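Long-range contacts in Asp/Glu-specific dipeptidyl-peptidase (Flavobacterium psychrophilum, PDB 5JXF), which removes dipeptides from the N-terminus of oligopeptides as a serine peptidase strictly specific for aspartate or glutamate at the P1 position: residues T98-G103 against T235-M240; K188-F193 against N582-V587; F206-L211 against A252-D257; I310-A315 against E468-L473. All coordinates share one frame; numbering follows the deposited sequence.

Contact 1 of 4, residues T98-G103 against T235-M240; sequences TNHHCG and TGDFSM. With ARG (arginine), chain E.
Hydrogen bonds to the Asp237 carboxylate join it to His101 and His100. His101 ND1 donates to Asp237 OD2 at 3.0 Å; OD2 offers its syn lone pair and sits in the imidazole plane, although the ring and carboxylate planes are 57° apart. Asp237 OD1 accepts the backbone N-H of His101 on its syn side at 3.2 Å, and a weak bond from His100 N. Held through both oxygens, the carboxylate has little freedom to rotate.

In the backbone, Thr98 and Ser239 form an antiparallel hydrogen-bonded pair, Thr98 N reaching Ser239 O at 3.0 Å. With its OG between the backbone N and the carbonyl carbon (chi1 59°), Ser239 donates to Asn99 O at 2.8 Å from above the carbonyl plane, while Gly103 N meets the opposite face.

In van der Waals packing, Asn99 CB lies over one face of the His101 ring, and CB of the bound arginine over the other, 3.5 Å from His101 CE1. A leucine here would probably leave Asp237 OD2 and Ser662 OG without the ring nitrogens that bond them. The hydrogen bond between His101 NE2 and Ser662 OG completes the geometry of a Ser-His-Asp charge relay, assigned by similarity.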
loop_
_atom_site.group_PDB
_atom_site.type_symbol
_atom_site.label_atom_id
_atom_site.label_comp_id
_atom_site.label_asym_id
_atom_site.label_seq_id
_atom_site.Cartn_x
_atom_site.Cartn_y
_atom_site.Cartn_z
ATOM N N THR A 98 -14.348 -21.865 -14.601
ATOM C CA THR A 98 -14.461 -20.420 -14.757
ATOM C C THR A 98 -14.056 -19.722 -13.425
ATOM O O THR A 98 -13.480 -20.363 -12.544
ATOM C CB THR A 98 -15.898 -20.004 -15.209
ATOM O OG1 THR A 98 -15.897 -18.630 -15.613
ATOM C CG2 THR A 98 -16.933 -20.201 -14.098
ATOM N N ASN A 99 -14.313 -18.427 -13.298
ATOM C CA ASN A 99 -13.998 -17.688 -12.038
ATOM C C ASN A 99 -15.032 -17.909 -10.958
ATOM O O ASN A 99 -16.190 -18.206 -11.250
ATOM C CB ASN A 99 -13.915 -16.167 -12.258
ATOM C CG ASN A 99 -12.694 -15.747 -13.019
ATOM O OD1 ASN A 99 -12.636 -14.642 -13.563
ATOM N ND2 ASN A 99 -11.700 -16.618 -13.057
ATOM N N HIS A 100 -14.638 -17.695 -9.712
ATOM C CA HIS A 100 -15.599 -17.684 -8.622
ATOM C C HIS A 100 -16.608 -16.536 -8.759
ATOM O O HIS A 100 -17.796 -16.704 -8.476
ATOM C CB HIS A 100 -14.870 -17.607 -7.268
ATOM C CG HIS A 100 -15.787 -17.667 -6.087
ATOM N ND1 HIS A 100 -16.156 -16.547 -5.373
ATOM C CD2 HIS A 100 -16.422 -18.710 -5.505
ATOM C CE1 HIS A 100 -16.959 -16.899 -4.387
ATOM N NE2 HIS A 100 -17.146 -18.206 -4.452
ATOM N N HIS A 101 -16.168 -15.372 -9.213
ATOM C CA HIS A 101 -17.141 -14.294 -9.328
ATOM C C HIS A 101 -18.039 -14.444 -10.587
ATOM O O HIS A 101 -19.083 -13.815 -10.655
ATOM C CB HIS A 101 -16.463 -12.919 -9.284
ATOM C CG HIS A 101 -15.716 -12.542 -10.527
ATOM N ND1 HIS A 101 -14.342 -12.634 -10.623
ATOM C CD2 HIS A 101 -16.141 -12.019 -11.702
ATOM C CE1 HIS A 101 -13.954 -12.206 -11.811
ATOM N NE2 HIS A 101 -15.027 -11.833 -12.488
ATOM N N CYS A 102 -17.666 -15.306 -11.532
ATOM C CA CYS A 102 -18.584 -15.664 -12.641
ATOM C C CYS A 102 -19.657 -16.649 -12.157
ATOM O O CYS A 102 -20.838 -16.520 -12.482
ATOM C CB CYS A 102 -17.832 -16.289 -13.810
ATOM S SG CYS A 102 -16.497 -15.314 -14.480
ATOM N N GLY A 103 -19.238 -17.643 -11.384
ATOM C CA GLY A 103 -20.179 -18.539 -10.737
ATOM C C GLY A 103 -20.945 -17.915 -9.577
ATOM O O GLY A 103 -21.913 -18.506 -9.081
ATOM N N THR A 235 -5.645 -14.674 -4.592
ATOM C CA THR A 235 -7.042 -15.122 -4.650
ATOM C C THR A 235 -7.261 -16.362 -5.514
ATOM O O THR A 235 -6.910 -16.371 -6.697
ATOM C CB THR A 235 -7.946 -14.008 -5.204
ATOM O OG1 THR A 235 -7.745 -12.797 -4.458
ATOM C CG2 THR A 235 -9.406 -14.423 -5.133
ATOM N N GLY A 236 -7.856 -17.404 -4.935
ATOM C CA GLY A 236 -8.204 -18.596 -5.695
ATOM C C GLY A 236 -9.533 -18.422 -6.413
ATOM O O GLY A 236 -10.527 -19.058 -6.073
ATOM N N ASP A 237 -9.544 -17.562 -7.418
ATOM C CA ASP A 237 -10.795 -17.101 -7.997
ATOM C C ASP A 237 -11.304 -18.099 -9.041
ATOM O O ASP A 237 -11.052 -17.906 -10.219
ATOM C CB ASP A 237 -10.596 -15.719 -8.629
ATOM C CG ASP A 237 -11.928 -15.006 -8.949
ATOM O OD1 ASP A 237 -12.993 -15.660 -8.948
ATOM O OD2 ASP A 237 -11.904 -13.789 -9.229
ATOM N N PHE A 238 -11.990 -19.160 -8.607
ATOM C CA PHE A 238 -12.519 -20.138 -9.554
ATOM C C PHE A 238 -13.811 -20.822 -9.102
ATOM O O PHE A 238 -14.151 -20.823 -7.920
ATOM C CB PHE A 238 -11.462 -21.206 -9.862
ATOM C CG PHE A 238 -11.371 -22.300 -8.840
ATOM C CD1 PHE A 238 -10.587 -22.146 -7.702
ATOM C CD2 PHE A 238 -12.056 -23.495 -9.030
ATOM C CE1 PHE A 238 -10.495 -23.165 -6.760
ATOM C CE2 PHE A 238 -11.987 -24.511 -8.111
ATOM C CZ PHE A 238 -11.187 -24.354 -6.961
ATOM N N SER A 239 -14.530 -21.399 -10.064
ATOM C CA SER A 239 -15.645 -22.295 -9.754
ATOM C C SER A 239 -15.826 -23.263 -10.928
ATOM O O SER A 239 -15.308 -23.028 -12.012
ATOM C CB SER A 239 -16.931 -21.517 -9.473
ATOM O OG SER A 239 -17.294 -20.710 -10.582
ATOM N N MET A 240 -16.523 -24.365 -10.692
ATOM C CA MET A 240 -16.645 -25.410 -11.698
ATOM C C MET A 240 -18.090 -25.737 -11.991
ATOM O O MET A 240 -18.921 -25.828 -11.092
ATOM C CB MET A 240 -15.909 -26.671 -11.267
ATOM C CG MET A 240 -14.397 -26.493 -11.226
ATOM S SD MET A 240 -13.497 -28.012 -10.894
ATOM C CE MET A 240 -11.800 -27.489 -11.166
HETATM N N ARG E . -12.125 -7.310 -10.754
HETATM C CA ARG E . -12.709 -8.523 -11.309
HETATM C C ARG E . -13.221 -8.214 -12.720
HETATM O O ARG E . -14.030 -7.308 -12.899
HETATM C CB ARG E . -13.835 -9.047 -10.409
HETATM C CG ARG E . -13.374 -9.511 -9.019
HETATM C CD ARG E . -14.555 -9.931 -8.140
HETATM N NE ARG E . -15.511 -8.841 -7.962
HETATM C CZ ARG E . -15.476 -7.966 -6.954
HETATM N NH1 ARG E . -14.533 -8.056 -6.016
HETATM N NH2 ARG E . -16.389 -6.999 -6.874
#

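Contact 2 of 4, residues K188-F193 against N582-V587; sequences KVRTFF and NSTLRV
Asn582 points its amide at the face of the Phe192 ring: ND2 stands 3.3 Å above the ring plane, over its centre, and the amide and ring planes are 78° apart, close to perpendicular. Asn582 ND2 also donates to Thr191 O; the modelled separation of 2.5 Å is very short, so the bond's exact length is doubtful. CG of Asn582 lies between its backbone N and carbonyl carbon (chi1 62°), which brings the amide across to strand 188-192.

The oxygen end of the amide is held as well. Asn582 OD1 accepts from Thr584 OG1 at 2.7 Å, in the carbonyl plane, and from Arg586 NH2, which comes from well above that plane. Thr584 OG1, in the guanidinium plane of Arg586, in turn accepts a nearly straight bond from NE.

Toward Phe192 the guanidinium of Arg586 arrives from the opposite direction, its plane only 25° from the ring's, with NH2 3.4 Å from Phe192 CE2; Asp580 O also binds this NH2. Thr584 OG1 lies 3.4 Å from Phe192 CZ, while its methyl CG2 packs 3.4 Å from Arg190 CG as those two side chains run alongside one another, pointing opposite ways.

Arg586 begins an edge strand of the eight-stranded antiparallel sheet, and strand 186-192 belongs to the other large sheet, an arrangement consistent with the paired beta-barrels of a chymotrypsin-like peptidase core.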
loop_
_atom_site.group_PDB
_atom_site.type_symbol
_atom_site.label_atom_id
_atom_site.label_comp_id
_atom_site.label_asym_id
_atom_site.label_seq_id
_atom_site.Cartn_x
_atom_site.Cartn_y
_atom_site.Cartn_z
ATOM N N LYS A 188 -25.824 -15.472 -34.735
ATOM C CA LYS A 188 -25.732 -14.181 -34.046
ATOM C C LYS A 188 -24.778 -13.290 -34.820
ATOM O O LYS A 188 -23.615 -13.637 -34.969
ATOM C CB LYS A 188 -25.235 -14.349 -32.601
ATOM C CG LYS A 188 -24.996 -13.031 -31.865
ATOM C CD LYS A 188 -26.258 -12.175 -31.856
ATOM C CE LYS A 188 -26.125 -10.967 -30.937
ATOM N NZ LYS A 188 -27.407 -10.207 -30.900
ATOM N N VAL A 189 -25.265 -12.157 -35.317
ATOM C CA VAL A 189 -24.440 -11.224 -36.070
ATOM C C VAL A 189 -23.912 -10.125 -35.139
ATOM O O VAL A 189 -24.673 -9.534 -34.378
ATOM C CB VAL A 189 -25.229 -10.584 -37.242
ATOM C CG1 VAL A 189 -24.401 -9.519 -37.925
ATOM C CG2 VAL A 189 -25.678 -11.658 -38.252
ATOM N N ARG A 190 -22.608 -9.868 -35.202
ATOM C CA ARG A 190 -21.975 -8.890 -34.334
ATOM C C ARG A 190 -21.318 -7.791 -35.115
ATOM O O ARG A 190 -20.838 -8.006 -36.229
ATOM C CB ARG A 190 -20.921 -9.557 -33.443
ATOM C CG ARG A 190 -21.477 -10.555 -32.489
ATOM C CD ARG A 190 -22.141 -9.888 -31.284
ATOM N NE ARG A 190 -22.535 -10.923 -30.333
ATOM C CZ ARG A 190 -22.854 -10.712 -29.060
ATOM N NH1 ARG A 190 -22.856 -9.481 -28.562
ATOM N NH2 ARG A 190 -23.180 -11.742 -28.289
ATOM N N THR A 191 -21.257 -6.612 -34.513
ATOM C CA THR A 191 -20.703 -5.459 -35.196
ATOM C C THR A 191 -19.247 -5.247 -34.804
ATOM O O THR A 191 -18.900 -5.297 -33.628
ATOM C CB THR A 191 -21.508 -4.207 -34.876
ATOM O OG1 THR A 191 -22.901 -4.532 -34.885
ATOM C CG2 THR A 191 -21.223 -3.128 -35.888
ATOM N N PHE A 192 -18.393 -5.020 -35.796
ATOM C CA PHE A 192 -16.971 -4.785 -35.558
ATOM C C PHE A 192 -16.506 -3.433 -36.111
ATOM O O PHE A 192 -17.086 -2.903 -37.068
ATOM C CB PHE A 192 -16.125 -5.898 -36.190
ATOM C CG PHE A 192 -16.244 -7.240 -35.510
ATOM C CD1 PHE A 192 -17.398 -8.004 -35.631
ATOM C CD2 PHE A 192 -15.175 -7.758 -34.778
ATOM C CE1 PHE A 192 -17.493 -9.243 -35.010
ATOM C CE2 PHE A 192 -15.256 -9.008 -34.162
ATOM C CZ PHE A 192 -16.411 -9.750 -34.271
ATOM N N PHE A 193 -15.443 -2.896 -35.517
ATOM C CA PHE A 193 -14.822 -1.655 -35.977
ATOM C C PHE A 193 -15.852 -0.541 -36.109
ATOM O O PHE A 193 -15.839 0.209 -37.090
ATOM C CB PHE A 193 -14.114 -1.860 -37.323
ATOM C CG PHE A 193 -12.816 -2.624 -37.237
ATOM C CD1 PHE A 193 -11.691 -2.046 -36.671
ATOM C CD2 PHE A 193 -12.707 -3.897 -37.775
ATOM C CE1 PHE A 193 -10.485 -2.740 -36.611
ATOM C CE2 PHE A 193 -11.504 -4.598 -37.718
ATOM C CZ PHE A 193 -10.393 -4.017 -37.130
ATOM N N ASN A 582 -16.140 -6.614 -28.436
ATOM C CA ASN A 582 -17.581 -6.533 -28.611
ATOM C C ASN A 582 -18.260 -7.816 -28.194
ATOM O O ASN A 582 -19.197 -8.275 -28.859
ATOM C CB ASN A 582 -17.927 -6.206 -30.072
ATOM C CG ASN A 582 -17.446 -7.277 -31.044
ATOM O OD1 ASN A 582 -16.753 -8.225 -30.663
ATOM N ND2 ASN A 582 -17.798 -7.114 -32.315
ATOM N N SER A 583 -17.764 -8.391 -27.099
ATOM C CA SER A 583 -18.268 -9.640 -26.534
ATOM C C SER A 583 -18.239 -10.817 -27.533
ATOM O O SER A 583 -19.099 -11.696 -27.486
ATOM C CB SER A 583 -19.688 -9.453 -25.990
ATOM O OG SER A 583 -19.833 -8.190 -25.382
ATOM N N THR A 584 -17.237 -10.846 -28.408
ATOM C CA THR A 584 -16.988 -12.014 -29.259
ATOM C C THR A 584 -15.642 -12.684 -28.945
ATOM O O THR A 584 -14.764 -12.086 -28.329
ATOM C CB THR A 584 -17.018 -11.646 -30.733
ATOM O OG1 THR A 584 -15.963 -10.728 -31.031
ATOM C CG2 THR A 584 -18.387 -11.027 -31.102
ATOM N N LEU A 585 -15.503 -13.930 -29.381
ATOM C CA LEU A 585 -14.326 -14.744 -29.100
ATOM C C LEU A 585 -13.052 -14.114 -29.652
ATOM O O LEU A 585 -12.965 -13.830 -30.836
ATOM C CB LEU A 585 -14.519 -16.146 -29.686
ATOM C CG LEU A 585 -13.428 -17.190 -29.464
ATOM C CD1 LEU A 585 -13.257 -17.440 -28.013
ATOM C CD2 LEU A 585 -13.810 -18.488 -30.203
ATOM N N ARG A 586 -12.070 -13.874 -28.785
ATOM C CA ARG A 586 -10.813 -13.259 -29.223
ATOM C C ARG A 586 -9.651 -13.990 -28.603
ATOM O O ARG A 586 -9.787 -14.643 -27.592
ATOM C CB ARG A 586 -10.679 -11.773 -28.841
ATOM C CG ARG A 586 -11.743 -10.835 -29.251
ATOM C CD ARG A 586 -11.856 -10.678 -30.759
ATOM N NE ARG A 586 -12.948 -9.766 -31.063
ATOM C CZ ARG A 586 -12.812 -8.447 -31.102
ATOM N NH1 ARG A 586 -11.620 -7.896 -30.895
ATOM N NH2 ARG A 586 -13.860 -7.680 -31.376
ATOM N N VAL A 587 -8.502 -13.852 -29.230
ATOM C CA VAL A 587 -7.287 -14.387 -28.688
ATOM C C VAL A 587 -6.355 -13.216 -28.380
ATOM O O VAL A 587 -6.315 -12.242 -29.127
ATOM C CB VAL A 587 -6.633 -15.362 -29.675
ATOM C CG1 VAL A 587 -5.246 -15.770 -29.198
ATOM C CG2 VAL A 587 -7.524 -16.575 -29.855
#

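Contact 3 of 4, residues F206-L211 against A252-D257; sequences FKDVRL and AAYSKD
Lys207 faces Ala252 and Ala253, a water linking the two backbones by accepting from Lys207 N at 3.0 Å and from Ala252 N at 3.1 Å. Asp208 sets its CB 3.4 Å from Ala252 O. Its CG swings anti to the backbone N (chi1 180°), carrying the carboxylate to the edge of the Tyr254 ring, where Asp208 OD1 is 3.6 Å from Tyr254 CD1 and the two planes are 83° apart.

Here the long strand 197-214 of the antiparallel sheet is covered by the loop between strands 239-245 and 259-260; Asn258 also bonds Asp208 OD2. An alanine here would probably leave the Arg210 guanidinium without its paired charge and less firmly held in rotation.

Arg210, extended from CG to NE, makes a side-on salt bridge, NE to Asp208 OD1 at 3.0 Å and NH2 to Asp208 OD2 at 2.9 Å. Arg210 NH2 also makes a weak bond to Ser255 O at 3.1 Å, while Tyr254 CE1 lies over a guanidinium face and Tyr244 adds a cation-pi contact.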
loop_
_atom_site.group_PDB
_atom_site.type_symbol
_atom_site.label_atom_id
_atom_site.label_comp_id
_atom_site.label_asym_id
_atom_site.label_seq_id
_atom_site.Cartn_x
_atom_site.Cartn_y
_atom_site.Cartn_z
ATOM N N PHE A 206 -25.888 -24.213 -25.055
ATOM C CA PHE A 206 -26.360 -25.203 -24.097
ATOM C C PHE A 206 -27.092 -24.497 -22.943
ATOM O O PHE A 206 -26.725 -23.388 -22.560
ATOM C CB PHE A 206 -25.185 -26.068 -23.605
ATOM C CG PHE A 206 -24.619 -26.964 -24.687
ATOM C CD1 PHE A 206 -23.776 -26.439 -25.665
ATOM C CD2 PHE A 206 -24.976 -28.313 -24.759
ATOM C CE1 PHE A 206 -23.276 -27.239 -26.659
ATOM C CE2 PHE A 206 -24.491 -29.117 -25.772
ATOM C CZ PHE A 206 -23.642 -28.581 -26.732
ATOM N N LYS A 207 -28.137 -25.129 -22.413
ATOM C CA LYS A 207 -29.052 -24.450 -21.498
ATOM C C LYS A 207 -29.253 -25.218 -20.202
ATOM O O LYS A 207 -30.052 -24.828 -19.348
ATOM C CB LYS A 207 -30.405 -24.204 -22.194
ATOM C CG LYS A 207 -30.329 -23.129 -23.288
ATOM C CD LYS A 207 -31.634 -23.016 -24.100
ATOM C CE LYS A 207 -31.373 -22.733 -25.593
ATOM N NZ LYS A 207 -30.892 -23.935 -26.372
ATOM N N ASP A 208 -28.528 -26.317 -20.061
ATOM C CA ASP A 208 -28.569 -27.102 -18.841
ATOM C C ASP A 208 -27.146 -27.200 -18.283
ATOM O O ASP A 208 -26.458 -28.197 -18.505
ATOM C CB ASP A 208 -29.173 -28.496 -19.109
ATOM C CG ASP A 208 -29.239 -29.363 -17.860
ATOM O OD1 ASP A 208 -28.890 -28.879 -16.757
ATOM O OD2 ASP A 208 -29.662 -30.531 -17.978
ATOM N N VAL A 209 -26.730 -26.151 -17.569
ATOM C CA VAL A 209 -25.396 -26.051 -16.960
ATOM C C VAL A 209 -25.488 -26.050 -15.428
ATOM O O VAL A 209 -26.053 -25.138 -14.826
ATOM C CB VAL A 209 -24.675 -24.785 -17.449
ATOM C CG1 VAL A 209 -23.301 -24.612 -16.765
ATOM C CG2 VAL A 209 -24.552 -24.822 -18.981
ATOM N N ARG A 210 -24.938 -27.087 -14.807
ATOM C CA ARG A 210 -25.107 -27.310 -13.368
ATOM C C ARG A 210 -23.827 -27.002 -12.583
ATOM O O ARG A 210 -22.733 -27.198 -13.091
ATOM C CB ARG A 210 -25.535 -28.751 -13.103
ATOM C CG ARG A 210 -26.743 -29.167 -13.929
ATOM C CD ARG A 210 -27.114 -30.617 -13.726
ATOM N NE ARG A 210 -28.122 -30.988 -14.717
ATOM C CZ ARG A 210 -28.597 -32.213 -14.894
ATOM N NH1 ARG A 210 -28.167 -33.207 -14.142
ATOM N NH2 ARG A 210 -29.506 -32.440 -15.833
ATOM N N LEU A 211 -23.995 -26.507 -11.358
ATOM C CA LEU A 211 -22.872 -26.181 -10.468
ATOM C C LEU A 211 -22.201 -27.433 -9.931
ATOM O O LEU A 211 -22.866 -28.309 -9.361
ATOM C CB LEU A 211 -23.341 -25.316 -9.295
ATOM C CG LEU A 211 -22.291 -24.967 -8.220
ATOM C CD1 LEU A 211 -21.069 -24.255 -8.811
ATOM C CD2 LEU A 211 -22.912 -24.129 -7.110
ATOM N N ALA A 252 -30.033 -28.876 -24.761
ATOM C CA ALA A 252 -31.331 -29.228 -24.229
ATOM C C ALA A 252 -31.608 -28.411 -22.973
ATOM O O ALA A 252 -30.713 -28.176 -22.149
ATOM C CB ALA A 252 -31.394 -30.702 -23.924
ATOM N N ALA A 253 -32.848 -27.959 -22.838
ATOM C CA ALA A 253 -33.304 -27.373 -21.592
ATOM C C ALA A 253 -33.127 -28.430 -20.511
ATOM O O ALA A 253 -32.935 -29.611 -20.814
ATOM C CB ALA A 253 -34.755 -26.920 -21.699
ATOM N N TYR A 254 -33.168 -28.008 -19.257
ATOM C CA TYR A 254 -32.899 -28.906 -18.141
ATOM C C TYR A 254 -33.797 -30.141 -18.124
ATOM O O TYR A 254 -35.005 -30.059 -18.386
ATOM C CB TYR A 254 -33.048 -28.157 -16.823
ATOM C CG TYR A 254 -33.126 -29.079 -15.648
ATOM C CD1 TYR A 254 -32.009 -29.777 -15.220
ATOM C CD2 TYR A 254 -34.323 -29.267 -14.971
ATOM C CE1 TYR A 254 -32.078 -30.636 -14.140
ATOM C CE2 TYR A 254 -34.405 -30.124 -13.890
ATOM C CZ TYR A 254 -33.280 -30.805 -13.476
ATOM O OH TYR A 254 -33.361 -31.656 -12.399
ATOM N N SER A 255 -33.201 -31.285 -17.809
ATOM C CA SER A 255 -33.959 -32.517 -17.678
ATOM C C SER A 255 -33.134 -33.562 -16.945
ATOM O O SER A 255 -31.950 -33.725 -17.222
ATOM C CB SER A 255 -34.386 -33.044 -19.061
ATOM O OG SER A 255 -34.767 -34.406 -18.984
ATOM N N LYS A 256 -33.765 -34.287 -16.027
ATOM C CA LYS A 256 -33.069 -35.332 -15.280
ATOM C C LYS A 256 -32.497 -36.410 -16.207
ATOM O O LYS A 256 -31.700 -37.242 -15.786
ATOM C CB LYS A 256 -34.006 -35.975 -14.250
ATOM C CG LYS A 256 -33.290 -36.787 -13.167
ATOM N N ASP A 257 -32.910 -36.387 -17.470
ATOM C CA ASP A 257 -32.459 -37.380 -18.425
ATOM C C ASP A 257 -31.366 -36.840 -19.338
ATOM O O ASP A 257 -30.826 -37.580 -20.160
ATOM C CB ASP A 257 -33.639 -37.890 -19.257
ATOM C CG ASP A 257 -34.907 -38.054 -18.428
ATOM O OD1 ASP A 257 -34.824 -38.675 -17.344
ATOM O OD2 ASP A 257 -35.988 -37.589 -18.870
HETATM O O HOH W 1 -28.003 -28.153 -22.583
#

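Contact 4 of 4, residues I310-A315 against E468-L473; sequences IEIREA and EQLVAL
Antiparallel helix packing joins 310-315, within the long helix 295-325, to 468-473, within helix 460-477, in the helical part of the fold and away from the active site. The short axes approach to 9.6 Å with 160° between their directions. Ala315 points at the facing helix, and its CB touches Gln469 CG at 3.5 Å, Leu473 CD1 at 3.7 Å and Leu470 CD1 at 4.0 Å.

On the more buried side, the side chains of Ile312 and Leu470 lie roughly perpendicular. Ile312 CG2, anti to its own backbone N, comes 4.1 Å from Leu470 CG, and the residues Tyr407 and Val411 of helix 386-415 also pack on Ile312. Leu473 spreads its two methyls: CD1 reaches the backbone at Glu311 O, 3.9 Å away, whereas CD2 lies beside Glu311 OE1.

Aliphatic carbons do most of the touching between 310-315 and 468-473, so their fit here probably rests mainly on shape and exclusion of water, with at most a long, weak ion pair of Glu311 with Lys477 added.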
loop_
_atom_site.group_PDB
_atom_site.type_symbol
_atom_site.label_atom_id
_atom_site.label_comp_id
_atom_site.label_asym_id
_atom_site.label_seq_id
_atom_site.Cartn_x
_atom_site.Cartn_y
_atom_site.Cartn_z
ATOM N N ILE A 310 -18.725 7.522 -9.914
ATOM C CA ILE A 310 -17.933 7.140 -8.756
ATOM C C ILE A 310 -18.574 7.625 -7.444
ATOM O O ILE A 310 -18.806 6.834 -6.519
ATOM C CB ILE A 310 -16.499 7.686 -8.875
ATOM C CG1 ILE A 310 -15.732 6.867 -9.920
ATOM C CG2 ILE A 310 -15.792 7.639 -7.528
ATOM C CD1 ILE A 310 -14.467 7.536 -10.415
ATOM N N GLU A 311 -18.884 8.912 -7.380
ATOM C CA GLU A 311 -19.503 9.488 -6.183
ATOM C C GLU A 311 -20.837 8.819 -5.857
ATOM O O GLU A 311 -21.138 8.549 -4.694
ATOM C CB GLU A 311 -19.706 10.999 -6.351
ATOM C CG GLU A 311 -18.917 11.832 -5.363
ATOM C CD GLU A 311 -19.272 13.314 -5.422
ATOM O OE1 GLU A 311 -20.313 13.705 -4.849
ATOM O OE2 GLU A 311 -18.511 14.092 -6.037
ATOM N N ILE A 312 -21.628 8.535 -6.891
ATOM C CA ILE A 312 -22.923 7.896 -6.681
ATOM C C ILE A 312 -22.779 6.484 -6.123
ATOM O O ILE A 312 -23.436 6.147 -5.145
ATOM C CB ILE A 312 -23.750 7.836 -7.971
ATOM C CG1 ILE A 312 -24.078 9.243 -8.449
ATOM C CG2 ILE A 312 -25.046 7.058 -7.744
ATOM C CD1 ILE A 312 -24.866 9.232 -9.734
ATOM N N ARG A 313 -21.929 5.661 -6.731
ATOM C CA ARG A 313 -21.753 4.281 -6.265
ATOM C C ARG A 313 -21.116 4.216 -4.868
ATOM O O ARG A 313 -21.431 3.331 -4.070
ATOM C CB ARG A 313 -20.908 3.476 -7.261
ATOM C CG ARG A 313 -21.656 3.156 -8.561
ATOM C CD ARG A 313 -20.877 2.250 -9.505
ATOM N NE ARG A 313 -21.659 1.972 -10.711
ATOM C CZ ARG A 313 -21.753 0.778 -11.292
ATOM N NH1 ARG A 313 -21.099 -0.264 -10.782
ATOM N NH2 ARG A 313 -22.492 0.626 -12.393
ATOM N N GLU A 314 -20.225 5.152 -4.574
ATOM C CA GLU A 314 -19.557 5.158 -3.271
ATOM C C GLU A 314 -20.566 5.311 -2.130
ATOM O O GLU A 314 -20.505 4.597 -1.131
ATOM C CB GLU A 314 -18.509 6.275 -3.204
ATOM C CG GLU A 314 -17.648 6.242 -1.951
ATOM C CD GLU A 314 -18.346 6.858 -0.753
ATOM O OE1 GLU A 314 -19.172 7.778 -0.955
ATOM O OE2 GLU A 314 -18.087 6.399 0.382
ATOM N N ALA A 315 -21.489 6.252 -2.284
ATOM C CA ALA A 315 -22.519 6.463 -1.279
ATOM C C ALA A 315 -23.390 5.207 -1.133
ATOM O O ALA A 315 -23.665 4.773 -0.015
ATOM C CB ALA A 315 -23.358 7.670 -1.634
ATOM N N GLU A 468 -32.176 7.374 0.511
ATOM C CA GLU A 468 -32.074 8.667 1.174
ATOM C C GLU A 468 -30.767 9.357 0.797
ATOM O O GLU A 468 -30.720 10.582 0.685
ATOM C CB GLU A 468 -32.213 8.488 2.693
ATOM C CG GLU A 468 -31.353 9.378 3.572
ATOM C CD GLU A 468 -31.610 9.127 5.058
ATOM O OE1 GLU A 468 -32.594 8.423 5.375
ATOM O OE2 GLU A 468 -30.844 9.641 5.905
ATOM N N GLN A 469 -29.724 8.568 0.547
ATOM C CA GLN A 469 -28.413 9.128 0.235
ATOM C C GLN A 469 -28.240 9.477 -1.252
ATOM O O GLN A 469 -27.552 10.436 -1.594
ATOM C CB GLN A 469 -27.328 8.153 0.678
ATOM C CG GLN A 469 -25.907 8.652 0.501
ATOM C CD GLN A 469 -25.553 9.799 1.428
ATOM O OE1 GLN A 469 -25.791 10.968 1.116
ATOM N NE2 GLN A 469 -24.979 9.468 2.575
ATOM N N LEU A 470 -28.866 8.705 -2.132
ATOM C CA LEU A 470 -28.683 8.889 -3.577
ATOM C C LEU A 470 -29.565 10.000 -4.152
ATOM O O LEU A 470 -29.160 10.733 -5.058
ATOM C CB LEU A 470 -28.958 7.576 -4.318
ATOM C CG LEU A 470 -27.728 6.733 -4.658
ATOM C CD1 LEU A 470 -26.754 6.672 -3.474
ATOM C CD2 LEU A 470 -28.188 5.355 -5.035
ATOM N N VAL A 471 -30.782 10.111 -3.633
ATOM C CA VAL A 471 -31.673 11.185 -4.044
ATOM C C VAL A 471 -31.086 12.535 -3.620
ATOM O O VAL A 471 -31.222 13.533 -4.334
ATOM C CB VAL A 471 -33.083 10.988 -3.457
ATOM C CG1 VAL A 471 -33.958 12.197 -3.731
ATOM C CG2 VAL A 471 -33.717 9.732 -4.042
ATOM N N ALA A 472 -30.409 12.552 -2.472
ATOM C CA ALA A 472 -29.683 13.733 -2.033
ATOM C C ALA A 472 -28.634 14.148 -3.068
ATOM O O ALA A 472 -28.515 15.327 -3.399
ATOM C CB ALA A 472 -29.033 13.486 -0.684
ATOM N N LEU A 473 -27.888 13.180 -3.594
ATOM C CA LEU A 473 -26.822 13.492 -4.540
ATOM C C LEU A 473 -27.359 14.036 -5.867
ATOM O O LEU A 473 -26.804 14.986 -6.426
ATOM C CB LEU A 473 -25.961 12.255 -4.790
ATOM C CG LEU A 473 -25.071 11.784 -3.639
ATOM C CD1 LEU A 473 -24.553 10.363 -3.903
ATOM C CD2 LEU A 473 -23.916 12.763 -3.407
#

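How the contacts relate
From the N terminus, 98-103 opens contact 1, then 188-193 and 206-211 open contacts 2 and 3. Contact 1 closes at 235-240, so it crosses both; contact 3 closes soon after, at 252-257. Contact 4 opens at 310-315 and closes at 468-473, entirely after contacts 1 and 3. Contact 2 closes last, at 582-587, and its span therefore encloses contacts 3 and 4. Contacts 1, 2 and 3 all reach one antiparallel sheet; contacts 1 and 3 touch on neighbouring strands, Met240 O lying 3.5 Å from Leu211 CD1. Contact 2 joins that sheet to the second, while contact 4 ties helices together, its centre about 35 Å from that of contact 2.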